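PDB 5JDD: titin from Homo sapiens, which forms part of the elastic I-band region of muscle as a chain of immunoglobulin domains, probably contributing to the passive spring of the sarcomere. Local coordinates for residues V4-P10 against F23-H29; V32-H38 against G71-V77; I178-L184 against F197-Y203. All coordinates share one frame; numbering follows the deposited sequence.

In the fold
The chain is a string of three immunoglobulin sandwiches, each pairing a four-stranded with a five-stranded sheet. Contacts 1 and 2 lie in the first sandwich and come in series along the chain: contact 1 joins strands 6-8 and 21-27 at the edge of the smaller sheet, and contact 2 joins strands 35-38 and 71-77 inside the larger. Their centres are 11 Å apart, and they meet in the core, where Phe23 packs on Tyr73 and Trp36. Contact 3 repeats the edge pairing of contact 1 in the last sandwich, its centre 81 Å from that of contact 1, showing how one domain plan recurs along an extended modular protein.

Contact 1: V4-P10 against F23-H29; sequences VKIIKKP and FEVSVSH
Ile7 and Lys8 both aim their backbone N-H groups at the carbonyl of Ser26, making a classic beta bulge where the edge strand 6-8 pairs antiparallel with strand 21-27 of an immunoglobulin sandwich. Ile7 N comes to 2.8 Å from Ser26 O and Lys8 N to 3.2 Å, both from the same face of the carbonyl plane, Lys8 N lying well above it. Lys8 O accepts the return bond from Ser26 N.

The one-residue shift at the bulge sets Lys8, not Ile7, opposite Ser26. On the outer face, Ser26 OG sits between its backbone N and carbonyl carbon (chi1 87°), lies 3.3 Å from Lys8 CB and takes a weak bond from Lys8 N. Ile7 CG1 lies across the peptide joining Val27 to Ser28, 3.7 Å from Val27 C. On the inner face, the Ile6 and Val25 side chains cross at about a right angle, CG2 to CG2 3.9 Å. The Pro10 ring lies alongside Val25, its CB resting against Glu24 O. Beyond this layer, Val25 and Phe23 touch Trp36 of the opposing sheet, and Ile6 reaches Leu80.

At the far end, Val4 CG2 rests over one face of the His29 ring. There Ser28 OG is gripped twice: it accepts from Lys5 N at 2.8 Å and shares a hydrogen bond with His29 ND1, also 2.8 Å long, in the plane of the imidazole.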
loop_
_atom_site.group_PDB
_atom_site.type_symbol
_atom_site.label_atom_id
_atom_site.label_comp_id
_atom_site.label_asym_id
_atom_site.label_seq_id
_atom_site.Cartn_x
_atom_site.Cartn_y
_atom_site.Cartn_z
ATOM N N VAL A 4 38.714 32.693 -30.119
ATOM C CA VAL A 4 37.755 32.199 -29.131
ATOM C C VAL A 4 37.771 30.672 -29.101
ATOM O O VAL A 4 37.710 30.019 -30.145
ATOM C CB VAL A 4 36.315 32.702 -29.410
ATOM C CG1 VAL A 4 35.322 32.058 -28.454
ATOM C CG2 VAL A 4 36.253 34.222 -29.300
ATOM N N LYS A 5 37.862 30.112 -27.901
ATOM C CA LYS A 5 37.933 28.673 -27.711
ATOM C C LYS A 5 36.850 28.230 -26.728
ATOM O O LYS A 5 36.534 28.951 -25.778
ATOM C CB LYS A 5 39.312 28.293 -27.150
ATOM C CG LYS A 5 40.482 28.894 -27.938
ATOM C CD LYS A 5 41.837 28.659 -27.263
ATOM C CE LYS A 5 42.177 29.748 -26.246
ATOM N NZ LYS A 5 42.302 31.101 -26.873
ATOM N N ILE A 6 36.272 27.051 -26.948
ATOM C CA ILE A 6 35.461 26.438 -25.907
ATOM C C ILE A 6 36.408 25.757 -24.912
ATOM O O ILE A 6 37.294 24.986 -25.295
ATOM C CB ILE A 6 34.410 25.455 -26.470
ATOM C CG1 ILE A 6 33.343 26.222 -27.262
ATOM C CG2 ILE A 6 33.759 24.656 -25.345
ATOM C CD1 ILE A 6 32.349 25.336 -27.973
ATOM N N ILE A 7 36.229 26.081 -23.637
ATOM C CA ILE A 7 37.123 25.633 -22.573
ATOM C C ILE A 7 36.507 24.480 -21.788
ATOM O O ILE A 7 37.143 23.450 -21.579
ATOM C CB ILE A 7 37.465 26.806 -21.629
ATOM C CG1 ILE A 7 38.261 27.876 -22.383
ATOM C CG2 ILE A 7 38.214 26.317 -20.376
ATOM C CD1 ILE A 7 39.614 27.387 -22.922
ATOM N N LYS A 8 35.265 24.659 -21.349
ATOM C CA LYS A 8 34.541 23.601 -20.660
ATOM C C LYS A 8 33.208 23.339 -21.362
ATOM O O LYS A 8 32.418 24.264 -21.574
ATOM C CB LYS A 8 34.335 23.975 -19.189
ATOM C CG LYS A 8 33.424 23.033 -18.422
ATOM C CD LYS A 8 32.042 23.641 -18.251
ATOM C CE LYS A 8 30.981 22.571 -18.078
ATOM N NZ LYS A 8 31.531 21.383 -17.370
ATOM N N LYS A 9 32.966 22.083 -21.732
ATOM C CA LYS A 9 31.783 21.710 -22.505
ATOM C C LYS A 9 30.654 21.243 -21.591
ATOM O O LYS A 9 30.910 20.777 -20.484
ATOM C CB LYS A 9 32.146 20.610 -23.507
ATOM C CG LYS A 9 33.261 21.020 -24.472
ATOM C CD LYS A 9 33.291 20.148 -25.725
ATOM C CE LYS A 9 34.293 19.002 -25.622
ATOM N NZ LYS A 9 33.746 17.833 -24.881
ATOM N N PRO A 10 29.396 21.366 -22.045
ATOM C CA PRO A 10 28.267 20.909 -21.230
ATOM C C PRO A 10 28.268 19.398 -21.044
ATOM O O PRO A 10 28.806 18.653 -21.875
ATOM C CB PRO A 10 27.038 21.363 -22.029
ATOM C CG PRO A 10 27.517 21.545 -23.406
ATOM C CD PRO A 10 28.936 22.035 -23.267
ATOM N N PHE A 23 22.572 23.353 -18.099
ATOM C CA PHE A 23 23.729 23.014 -18.913
ATOM C C PHE A 23 24.639 24.229 -18.910
ATOM O O PHE A 23 24.158 25.366 -18.820
ATOM C CB PHE A 23 23.306 22.705 -20.349
ATOM C CG PHE A 23 22.516 21.434 -20.496
ATOM C CD1 PHE A 23 23.157 20.201 -20.484
ATOM C CD2 PHE A 23 21.133 21.463 -20.646
ATOM C CE1 PHE A 23 22.434 19.018 -20.617
ATOM C CE2 PHE A 23 20.407 20.284 -20.787
ATOM C CZ PHE A 23 21.056 19.062 -20.772
ATOM N N GLU A 24 25.945 24.008 -19.013
ATOM C CA GLU A 24 26.907 25.102 -18.912
ATOM C C GLU A 24 28.018 24.945 -19.935
ATOM O O GLU A 24 28.577 23.855 -20.078
ATOM C CB GLU A 24 27.514 25.104 -17.512
ATOM C CG GLU A 24 28.360 26.307 -17.192
ATOM C CD GLU A 24 28.501 26.506 -15.698
ATOM O OE1 GLU A 24 27.536 26.985 -15.066
ATOM O OE2 GLU A 24 29.569 26.168 -15.152
ATOM N N VAL A 25 28.338 26.027 -20.641
ATOM C CA VAL A 25 29.525 26.047 -21.496
ATOM C C VAL A 25 30.394 27.228 -21.085
ATOM O O VAL A 25 29.872 28.307 -20.776
ATOM C CB VAL A 25 29.153 26.093 -23.005
ATOM C CG1 VAL A 25 28.313 27.319 -23.328
ATOM C CG2 VAL A 25 30.395 26.037 -23.892
ATOM N N SER A 26 31.708 27.024 -21.016
ATOM C CA SER A 26 32.606 28.138 -20.732
ATOM C C SER A 26 33.573 28.336 -21.878
ATOM O O SER A 26 33.987 27.374 -22.550
ATOM C CB SER A 26 33.347 27.952 -19.406
ATOM O OG SER A 26 34.544 27.213 -19.579
ATOM N N VAL A 27 33.932 29.591 -22.104
ATOM C CA VAL A 27 34.780 29.943 -23.231
ATOM C C VAL A 27 36.002 30.732 -22.779
ATOM O O VAL A 27 36.154 31.036 -21.589
ATOM C CB VAL A 27 33.981 30.721 -24.315
ATOM C CG1 VAL A 27 32.898 29.835 -24.891
ATOM C CG2 VAL A 27 33.344 31.995 -23.738
ATOM N N SER A 28 36.870 31.065 -23.725
ATOM C CA SER A 28 38.146 31.687 -23.396
ATOM C C SER A 28 38.057 33.198 -23.234
ATOM O O SER A 28 38.964 33.816 -22.664
ATOM C CB SER A 28 39.168 31.362 -24.479
ATOM O OG SER A 28 38.672 31.717 -25.758
ATOM N N HIS A 29 36.989 33.795 -23.760
ATOM C CA HIS A 29 36.864 35.246 -23.795
ATOM C C HIS A 29 35.578 35.729 -23.153
ATOM O O HIS A 29 34.578 35.018 -23.138
ATOM C CB HIS A 29 36.896 35.752 -25.243
ATOM C CG HIS A 29 38.240 35.657 -25.890
ATOM N ND1 HIS A 29 38.845 34.451 -26.175
ATOM C CD2 HIS A 29 39.093 36.618 -26.315
ATOM C CE1 HIS A 29 40.020 34.677 -26.741
ATOM N NE2 HIS A 29 40.191 35.984 -26.838
#

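Contact 2: V32-H38 against G71-V77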
loop_
_atom_site.group_PDB
_atom_site.type_symbol
_atom_site.label_atom_id
_atom_site.label_comp_id
_atom_site.label_asym_id
_atom_site.label_seq_id
_atom_site.Cartn_x
_atom_site.Cartn_y
_atom_site.Cartn_z
ATOM N N VAL A 32 31.327 36.847 -25.332
ATOM C CA VAL A 32 31.090 36.069 -26.545
ATOM C C VAL A 32 29.612 35.700 -26.593
ATOM O O VAL A 32 29.076 35.177 -25.620
ATOM C CB VAL A 32 31.911 34.770 -26.525
ATOM C CG1 VAL A 32 31.594 33.915 -27.733
ATOM C CG2 VAL A 32 33.397 35.088 -26.464
ATOM N N PRO A 33 28.931 35.983 -27.715
ATOM C CA PRO A 33 27.510 35.618 -27.755
ATOM C C PRO A 33 27.324 34.119 -27.973
ATOM O O PRO A 33 28.137 33.487 -28.654
ATOM C CB PRO A 33 26.970 36.419 -28.942
ATOM C CG PRO A 33 28.168 36.629 -29.833
ATOM C CD PRO A 33 29.363 36.724 -28.914
ATOM N N VAL A 34 26.273 33.559 -27.378
ATOM C CA VAL A 34 25.990 32.134 -27.507
ATOM C C VAL A 34 24.546 31.909 -27.904
ATOM O O VAL A 34 23.690 32.779 -27.717
ATOM C CB VAL A 34 26.239 31.371 -26.192
ATOM C CG1 VAL A 34 27.689 31.488 -25.776
ATOM C CG2 VAL A 34 25.316 31.880 -25.088
ATOM N N LYS A 35 24.283 30.750 -28.496
ATOM C CA LYS A 35 22.923 30.302 -28.761
ATOM C C LYS A 35 22.767 28.877 -28.266
ATOM O O LYS A 35 23.727 28.108 -28.268
ATOM C CB LYS A 35 22.615 30.342 -30.260
ATOM C CG LYS A 35 22.460 31.744 -30.825
ATOM C CD LYS A 35 22.170 31.698 -32.319
ATOM C CE LYS A 35 21.913 33.090 -32.865
ATOM N NZ LYS A 35 21.646 33.094 -34.333
ATOM N N TRP A 36 21.556 28.522 -27.849
ATOM C CA TRP A 36 21.246 27.146 -27.480
ATOM C C TRP A 36 20.133 26.606 -28.365
ATOM O O TRP A 36 19.207 27.347 -28.728
ATOM C CB TRP A 36 20.798 27.067 -26.023
ATOM C CG TRP A 36 21.854 27.409 -25.030
ATOM C CD1 TRP A 36 22.170 28.654 -24.569
ATOM C CD2 TRP A 36 22.736 26.495 -24.366
ATOM N NE1 TRP A 36 23.186 28.568 -23.645
ATOM C CE2 TRP A 36 23.550 27.255 -23.504
ATOM C CE3 TRP A 36 22.902 25.103 -24.408
ATOM C CZ2 TRP A 36 24.526 26.671 -22.688
ATOM C CZ3 TRP A 36 23.867 24.522 -23.594
ATOM C CH2 TRP A 36 24.671 25.310 -22.748
ATOM N N PHE A 37 20.229 25.318 -28.708
ATOM C CA PHE A 37 19.234 24.647 -29.554
ATOM C C PHE A 37 18.724 23.342 -28.954
ATOM O O PHE A 37 19.474 22.614 -28.302
ATOM C CB PHE A 37 19.835 24.340 -30.925
ATOM C CG PHE A 37 20.149 25.562 -31.746
ATOM C CD1 PHE A 37 21.325 26.271 -31.546
ATOM C CD2 PHE A 37 19.267 25.991 -32.728
ATOM C CE1 PHE A 37 21.613 27.398 -32.309
ATOM C CE2 PHE A 37 19.549 27.117 -33.498
ATOM C CZ PHE A 37 20.717 27.818 -33.285
ATOM N N HIS A 38 17.447 23.045 -29.190
ATOM C CA HIS A 38 16.856 21.763 -28.812
ATOM C C HIS A 38 15.863 21.428 -29.910
ATOM O O HIS A 38 15.091 22.292 -30.325
ATOM C CB HIS A 38 16.166 21.895 -27.455
ATOM C CG HIS A 38 15.431 20.668 -27.001
ATOM N ND1 HIS A 38 16.062 19.479 -26.703
ATOM C CD2 HIS A 38 14.118 20.472 -26.739
ATOM C CE1 HIS A 38 15.165 18.594 -26.297
ATOM N NE2 HIS A 38 13.977 19.172 -26.315
ATOM N N GLY A 71 16.231 15.019 -24.162
ATOM C CA GLY A 71 16.886 14.989 -25.455
ATOM C C GLY A 71 18.161 15.800 -25.493
ATOM O O GLY A 71 18.722 16.165 -24.462
ATOM N N GLU A 72 18.625 16.088 -26.702
ATOM C CA GLU A 72 19.938 16.688 -26.889
ATOM C C GLU A 72 19.863 18.204 -27.014
ATOM O O GLU A 72 19.036 18.744 -27.760
ATOM C CB GLU A 72 20.601 16.091 -28.128
ATOM C CG GLU A 72 22.078 16.421 -28.295
ATOM C CD GLU A 72 22.742 15.503 -29.304
ATOM O OE1 GLU A 72 22.348 15.544 -30.494
ATOM O OE2 GLU A 72 23.641 14.731 -28.902
ATOM N N TYR A 73 20.722 18.881 -26.263
ATOM C CA TYR A 73 20.829 20.330 -26.297
ATOM C C TYR A 73 22.182 20.698 -26.876
ATOM O O TYR A 73 23.184 20.046 -26.576
ATOM C CB TYR A 73 20.661 20.892 -24.881
ATOM C CG TYR A 73 19.241 20.767 -24.390
ATOM C CD1 TYR A 73 18.745 19.555 -23.915
ATOM C CD2 TYR A 73 18.386 21.852 -24.435
ATOM C CE1 TYR A 73 17.433 19.441 -23.493
ATOM C CE2 TYR A 73 17.077 21.755 -24.011
ATOM C CZ TYR A 73 16.602 20.544 -23.537
ATOM O OH TYR A 73 15.293 20.433 -23.123
ATOM N N THR A 74 22.210 21.728 -27.721
ATOM C CA THR A 74 23.431 22.173 -28.370
ATOM C C THR A 74 23.727 23.625 -28.011
ATOM O O THR A 74 22.848 24.491 -28.102
ATOM C CB THR A 74 23.314 22.060 -29.901
ATOM O OG1 THR A 74 22.960 20.718 -30.249
ATOM C CG2 THR A 74 24.627 22.437 -30.587
ATOM N N ALA A 75 24.963 23.885 -27.588
ATOM C CA ALA A 75 25.453 25.252 -27.444
ATOM C C ALA A 75 26.273 25.599 -28.676
ATOM O O ALA A 75 27.137 24.827 -29.090
ATOM C CB ALA A 75 26.296 25.396 -26.200
ATOM N N VAL A 76 25.993 26.759 -29.260
ATOM C CA VAL A 76 26.727 27.238 -30.422
ATOM C C VAL A 76 27.487 28.505 -30.071
ATOM O O VAL A 76 26.896 29.473 -29.590
ATOM C CB VAL A 76 25.798 27.532 -31.607
ATOM C CG1 VAL A 76 26.602 28.011 -32.807
ATOM C CG2 VAL A 76 24.998 26.296 -31.974
ATOM N N VAL A 77 28.798 28.476 -30.306
ATOM C CA VAL A 77 29.685 29.599 -30.041
ATOM C C VAL A 77 30.483 29.849 -31.315
ATOM O O VAL A 77 31.409 29.098 -31.626
ATOM C CB VAL A 77 30.664 29.266 -28.898
ATOM C CG1 VAL A 77 31.550 30.459 -28.593
ATOM C CG2 VAL A 77 29.906 28.817 -27.649
HETATM O O HOH W 1 20.397 19.845 -30.035
#
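Lys35 and Val76 exchange two backbone hydrogen bonds, the shorter from Val76 N to Lys35 O at 2.8 Å, and Phe37 and Thr74 form the next such pair, with Phe37 N 2.8 Å from Thr74 O. These rungs fix the antiparallel register of strands 35-38 and 71-77. Beyond them a side chain adds a bond: His38 ND1 donates to Glu72 O over 3.2 Å. The acceptor lies near the plane of the imidazole, yet the donor stands 59° above the carbonyl plane, away from a lone pair. A water donates to the same Glu72 O and also hydrogen-bonds Thr74 OG1, which is held besides by Lys83.

The His38 ring lies flat over Tyr73 in an offset stack, centroids 4.1 Å apart and planes at 9°, a placing set by a chi1 of 176°, which points CG opposite the backbone N. The phenol oxygen of Tyr73 rests over the middle of the imidazole while bonding to the carbonyl of Asp69, so hydrogen bonds at both rings probably help fix the stack.

On the same face, farther along the strands, Trp36 receives the methyl of Ala75 over its six-membered ring, a CH-pi contact with CB 3.7 Å from the centroid; Val25 touches both. The other face carries Phe37, whose CE1 meets Val76 CG2 at 3.6 Å in an oblique crossing. Near the end of the pairing, Val32 CG1 meets Val77 CG1, also at 3.6 Å.

Trp36 buried between the sheets, and Tyr73 bonded back to the residue four positions earlier as a tyrosine corner, are hallmarks of the C and F strands of the immunoglobulin fold.

Contact 3: I178-L184 against F197-Y203; sequences IMITSML and FEVTVNY
The Asn202 amide takes the Met179 N-H: OD1 accepts from Met179 N at 2.9 Å. The bond is nearly straight at the hydrogen (173°), although the donor stands 53° above the amide's carbonyl plane. A chi1 of 61°, which sets CG between the backbone N and carbonyl carbon, turns the amide back toward Met179, and ND2 then lies against Met179 CB. One face of the Tyr203 ring lies along Asn202 CG, backing the amide.

Further along, Thr181 N and Ser182 N converge on Thr200 O, at 2.8 and 3.2 Å, from the same face of its plane. This is a classic beta bulge, closed by Thr200 N donating to a lone pair of Ser182 O at 3.0 Å. The side chains follow, with Ser182 CB against Thr200 CB and Thr181 CG2 against Asn202 CB. At the other end, Leu184 CD2 packs on Phe197 CB at 3.7 Å.

Two waters stitch the margins. One joins Thr181 OG1 to Val201 O; the other accepts from Ser182 OG and donates to Met183 O and Glu198 O. Thr200 OG1 is held from outside by Thr231.

Strand 180-182 is the outer strand of a four-stranded sheet; strand 195-201, next to it, pairs on its other side with strand 231-236. Ile180 and Val201 pack on Phe249 of strand 245-251, Phe197 meets Tyr247, and Ile178 N bonds Glu104, just past strand 100-103 of the preceding sandwich.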
loop_
_atom_site.group_PDB
_atom_site.type_symbol
_atom_site.label_atom_id
_atom_site.label_comp_id
_atom_site.label_asym_id
_atom_site.label_seq_id
_atom_site.Cartn_x
_atom_site.Cartn_y
_atom_site.Cartn_z
ATOM N N ILE A 178 -16.318 -17.133 6.372
ATOM C CA ILE A 178 -16.039 -18.260 7.249
ATOM C C ILE A 178 -17.167 -19.275 7.137
ATOM O O ILE A 178 -18.344 -18.915 7.065
ATOM C CB ILE A 178 -15.865 -17.806 8.704
ATOM C CG1 ILE A 178 -14.599 -16.955 8.812
ATOM C CG2 ILE A 178 -15.796 -19.025 9.661
ATOM C CD1 ILE A 178 -14.546 -16.111 10.048
ATOM N N MET A 179 -16.803 -20.549 7.077
ATOM C CA MET A 179 -17.795 -21.608 7.085
ATOM C C MET A 179 -17.566 -22.544 8.245
ATOM O O MET A 179 -16.425 -22.816 8.641
ATOM C CB MET A 179 -17.785 -22.355 5.758
ATOM C CG MET A 179 -18.072 -21.440 4.591
ATOM S SD MET A 179 -18.297 -22.362 3.063
ATOM C CE MET A 179 -18.617 -21.023 1.915
ATOM N N ILE A 180 -18.666 -23.020 8.808
ATOM C CA ILE A 180 -18.594 -23.956 9.909
ATOM C C ILE A 180 -18.732 -25.368 9.341
ATOM O O ILE A 180 -19.730 -25.714 8.691
ATOM C CB ILE A 180 -19.644 -23.622 10.970
ATOM C CG1 ILE A 180 -19.268 -22.304 11.668
ATOM C CG2 ILE A 180 -19.732 -24.751 11.998
ATOM C CD1 ILE A 180 -20.382 -21.684 12.496
ATOM N N THR A 181 -17.684 -26.161 9.531
ATOM C CA THR A 181 -17.629 -27.485 8.930
ATOM C C THR A 181 -18.098 -28.576 9.887
ATOM O O THR A 181 -18.493 -29.658 9.452
ATOM C CB THR A 181 -16.233 -27.789 8.370
ATOM O OG1 THR A 181 -15.280 -27.845 9.439
ATOM C CG2 THR A 181 -15.814 -26.692 7.396
ATOM N N SER A 182 -18.046 -28.295 11.188
ATOM C CA SER A 182 -18.682 -29.149 12.185
ATOM C C SER A 182 -19.411 -28.250 13.161
ATOM O O SER A 182 -18.784 -27.498 13.912
ATOM C CB SER A 182 -17.646 -29.986 12.930
ATOM O OG SER A 182 -18.288 -30.982 13.711
ATOM N N MET A 183 -20.737 -28.326 13.147
ATOM C CA MET A 183 -21.564 -27.448 13.964
ATOM C C MET A 183 -21.633 -27.890 15.420
ATOM O O MET A 183 -21.293 -29.031 15.757
ATOM C CB MET A 183 -22.979 -27.383 13.392
ATOM C CG MET A 183 -23.057 -26.696 12.048
ATOM S SD MET A 183 -24.594 -27.054 11.187
ATOM C CE MET A 183 -24.386 -26.029 9.731
ATOM N N LEU A 184 -22.074 -26.978 16.284
ATOM C CA LEU A 184 -22.321 -27.305 17.687
ATOM C C LEU A 184 -23.404 -28.366 17.788
ATOM O O LEU A 184 -24.370 -28.373 17.009
ATOM C CB LEU A 184 -22.817 -26.074 18.447
ATOM C CG LEU A 184 -21.797 -24.995 18.780
ATOM C CD1 LEU A 184 -22.463 -23.827 19.515
ATOM C CD2 LEU A 184 -20.680 -25.587 19.634
ATOM N N PHE A 197 -18.367 -27.642 24.523
ATOM C CA PHE A 197 -18.911 -27.408 23.188
ATOM C C PHE A 197 -17.744 -27.277 22.220
ATOM O O PHE A 197 -16.711 -26.720 22.588
ATOM C CB PHE A 197 -19.706 -26.101 23.147
ATOM C CG PHE A 197 -21.090 -26.189 23.744
ATOM C CD1 PHE A 197 -22.114 -26.830 23.059
ATOM C CD2 PHE A 197 -21.372 -25.600 24.972
ATOM C CE1 PHE A 197 -23.390 -26.906 23.595
ATOM C CE2 PHE A 197 -22.645 -25.669 25.516
ATOM C CZ PHE A 197 -23.657 -26.315 24.824
ATOM N N GLU A 198 -17.898 -27.781 20.999
ATOM C CA GLU A 198 -16.843 -27.694 19.979
ATOM C C GLU A 198 -17.416 -27.385 18.600
ATOM O O GLU A 198 -18.452 -27.933 18.217
ATOM C CB GLU A 198 -16.068 -29.012 19.889
ATOM C CG GLU A 198 -15.439 -29.490 21.182
ATOM C CD GLU A 198 -14.708 -30.809 21.016
ATOM O OE1 GLU A 198 -13.524 -30.785 20.619
ATOM O OE2 GLU A 198 -15.320 -31.868 21.278
ATOM N N VAL A 199 -16.739 -26.495 17.875
ATOM C CA VAL A 199 -17.053 -26.240 16.472
ATOM C C VAL A 199 -15.783 -26.336 15.668
ATOM O O VAL A 199 -14.691 -26.111 16.182
ATOM C CB VAL A 199 -17.605 -24.826 16.207
ATOM C CG1 VAL A 199 -19.009 -24.700 16.682
ATOM C CG2 VAL A 199 -16.717 -23.770 16.848
ATOM N N THR A 200 -15.920 -26.699 14.401
ATOM C CA THR A 200 -14.777 -26.677 13.500
ATOM C C THR A 200 -15.101 -25.720 12.371
ATOM O O THR A 200 -16.237 -25.698 11.880
ATOM C CB THR A 200 -14.441 -28.073 12.956
ATOM O OG1 THR A 200 -14.233 -28.964 14.061
ATOM C CG2 THR A 200 -13.174 -28.022 12.108
ATOM N N VAL A 201 -14.129 -24.893 12.003
ATOM C CA VAL A 201 -14.296 -23.924 10.912
ATOM C C VAL A 201 -13.346 -24.244 9.766
ATOM O O VAL A 201 -12.490 -25.124 9.887
ATOM C CB VAL A 201 -14.067 -22.474 11.381
ATOM C CG1 VAL A 201 -15.124 -22.072 12.413
ATOM C CG2 VAL A 201 -12.663 -22.306 11.967
ATOM N N ASN A 202 -13.486 -23.535 8.649
ATOM C CA ASN A 202 -12.663 -23.824 7.474
ATOM C C ASN A 202 -11.318 -23.094 7.385
ATOM O O ASN A 202 -10.472 -23.460 6.570
ATOM C CB ASN A 202 -13.471 -23.628 6.179
ATOM C CG ASN A 202 -13.991 -22.203 6.000
ATOM O OD1 ASN A 202 -14.093 -21.426 6.953
ATOM N ND2 ASN A 202 -14.351 -21.867 4.765
ATOM N N TYR A 203 -11.120 -22.063 8.202
ATOM C CA TYR A 203 -9.900 -21.263 8.133
ATOM C C TYR A 203 -9.242 -21.097 9.489
ATOM O O TYR A 203 -9.914 -20.903 10.504
ATOM C CB TYR A 203 -10.193 -19.863 7.582
ATOM C CG TYR A 203 -10.767 -19.796 6.187
ATOM C CD1 TYR A 203 -10.053 -20.283 5.094
ATOM C CD2 TYR A 203 -11.990 -19.188 5.951
ATOM C CE1 TYR A 203 -10.566 -20.197 3.800
ATOM C CE2 TYR A 203 -12.513 -19.092 4.668
ATOM C CZ TYR A 203 -11.800 -19.603 3.595
ATOM O OH TYR A 203 -12.315 -19.510 2.316
HETATM O O HOH W 2 -12.506 -27.575 8.703
HETATM O O HOH W 3 -18.636 -30.109 16.225
#